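PDB 3ZRP: serine-pyruvate aminotransferase (agxt) from Sulfolobus solfataricus, which probably transfers the amino group between serine and pyruvate, and perhaps alanine and glyoxylate, with pyridoxal 5'-phosphate as its cofactor. Local coordinates for residues A280-A284 with L285-I289. Sequence-based numbering, arbitrary orientation. Where two conformers were deposited one is given.
Sequences AGLEA and LGLEI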
loop_
_atom_site.group_PDB
_atom_site.type_symbol
_atom_site.label_atom_id
_atom_site.label_comp_id
_atom_site.label_asym_id
_atom_site.label_seq_id
_atom_site.Cartn_x
_atom_site.Cartn_y
_atom_site.Cartn_z
ATOM N N ALA A 280 -1.179 -11.208 35.226
ATOM C CA ALA A 280 -0.855 -11.570 36.614
ATOM C C ALA A 280 -0.164 -10.420 37.315
ATOM O O ALA A 280 -0.518 -10.066 38.454
ATOM C CB ALA A 280 0.012 -12.829 36.653
ATOM N N GLY A 281 0.802 -9.810 36.627
ATOM C CA GLY A 281 1.505 -8.660 37.161
ATOM C C GLY A 281 0.629 -7.443 37.372
ATOM O O GLY A 281 0.806 -6.711 38.347
ATOM N N LEU A 282 -0.308 -7.203 36.450
ATOM C CA LEU A 282 -1.215 -6.053 36.569
ATOM C C LEU A 282 -2.178 -6.211 37.749
ATOM O O LEU A 282 -2.459 -5.253 38.475
ATOM C CB LEU A 282 -2.032 -5.872 35.274
ATOM C CG LEU A 282 -1.211 -5.415 34.061
ATOM C CD1 LEU A 282 -2.039 -5.525 32.784
ATOM C CD2 LEU A 282 -0.708 -3.994 34.268
ATOM N N GLU A 283 -2.699 -7.422 37.888
ATOM C CA GLU A 283 -3.598 -7.766 38.980
ATOM C C GLU A 283 -2.876 -7.608 40.326
ATOM O O GLU A 283 -3.372 -6.937 41.241
ATOM C CB GLU A 283 -4.106 -9.202 38.799
ATOM C CG GLU A 283 -5.610 -9.333 38.496
ATOM C CD GLU A 283 -5.978 -9.261 37.010
ATOM O OE1 GLU A 283 -5.210 -9.739 36.144
ATOM O OE2 GLU A 283 -7.068 -8.728 36.712
ATOM N N ALA A 284 -1.691 -8.204 40.437
ATOM C CA ALA A 284 -0.885 -8.082 41.656
ATOM C C ALA A 284 -0.547 -6.629 42.008
ATOM O O ALA A 284 -0.353 -6.309 43.184
ATOM C CB ALA A 284 0.374 -8.940 41.560
ATOM N N LEU A 285 -0.519 -5.744 41.004
ATOM C CA LEU A 285 -0.343 -4.302 41.242
ATOM C C LEU A 285 -1.641 -3.658 41.725
ATOM O O LEU A 285 -1.657 -2.490 42.151
ATOM C CB LEU A 285 0.158 -3.583 39.979
ATOM C CG LEU A 285 1.657 -3.636 39.609
ATOM C CD1 LEU A 285 1.932 -3.073 38.197
ATOM C CD2 LEU A 285 2.526 -2.932 40.615
ATOM N N GLY A 286 -2.733 -4.419 41.640
ATOM C CA GLY A 286 -4.066 -3.894 41.946
ATOM C C GLY A 286 -4.634 -3.024 40.837
ATOM O O GLY A 286 -5.471 -2.169 41.100
ATOM N N LEU A 287 -4.187 -3.248 39.600
ATOM C CA LEU A 287 -4.723 -2.536 38.436
ATOM C C LEU A 287 -5.851 -3.329 37.760
ATOM O O LEU A 287 -5.815 -4.568 37.701
ATOM C CB LEU A 287 -3.610 -2.215 37.426
ATOM C CG LEU A 287 -2.513 -1.235 37.874
ATOM C CD1 LEU A 287 -1.277 -1.320 36.960
ATOM C CD2 LEU A 287 -3.058 0.187 37.953
ATOM N N GLU A 288 -6.844 -2.591 37.264
ATOM C CA GLU A 288 -8.021 -3.157 36.606
ATOM C C GLU A 288 -7.832 -3.214 35.085
ATOM O O GLU A 288 -7.369 -2.254 34.479
ATOM C CB GLU A 288 -9.251 -2.307 36.933
ATOM C CG GLU A 288 -10.594 -2.936 36.558
ATOM C CD GLU A 288 -11.789 -2.028 36.874
ATOM O OE1 GLU A 288 -11.627 -1.069 37.662
ATOM O OE2 GLU A 288 -12.892 -2.282 36.340
ATOM N N ILE A 289 -8.212 -4.346 34.493
ATOM C CA ILE A 289 -8.135 -4.542 33.039
ATOM C C ILE A 289 -9.410 -3.995 32.356
ATOM O O ILE A 289 -10.512 -4.081 32.915
ATOM C CB ILE A 289 -7.872 -6.031 32.726
ATOM C CG1 ILE A 289 -6.479 -6.433 33.263
ATOM C CG2 ILE A 289 -7.975 -6.319 31.232
ATOM C CD1 ILE A 289 -6.188 -7.946 33.217
HETATM O O HOH W 1 -8.989 -6.512 36.593
#
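A Schellman motif closes helix 264-284, with G286, at positive phi (77°), the first residue to leave helical geometry; the chain turns so that L287 N donates to L282 O at 2.9 Å and G286 N to E283 O at 2.6 Å. The first of these bonds is fairly straight, 155° at the hydrogen. L285 N still makes the last helical bond, to G281 O at 3.1 Å, with a weak second one to L282 O.

The reversal brings L287 back beside the last turn, where its CD1 lies 3.8 Å from L282 CD2, an apolar contact between branches that meet at a slant. The exposed E283 reaches over to the buried I289: in one of its two conformers it bends at chi2 (88°) and its carboxylate crosses the end of I289 at about a right angle, E283 OE1 lying 3.6 Å from I289 CD1. In that conformer a water donates to E283 OE2 at 2.9 Å and accepts from I289 N, bridging the carboxylate to the outgoing backbone.

L282 and L287 both pack on V304 of strand 301-305 and, with L285, on helix 346-363, while A284 touches A375 of helix 372-381; the turn carries the chain from helix 264-284 into the loop before strand 301-305, and already E288 is joined by backbone hydrogen bonding to I305 of that strand.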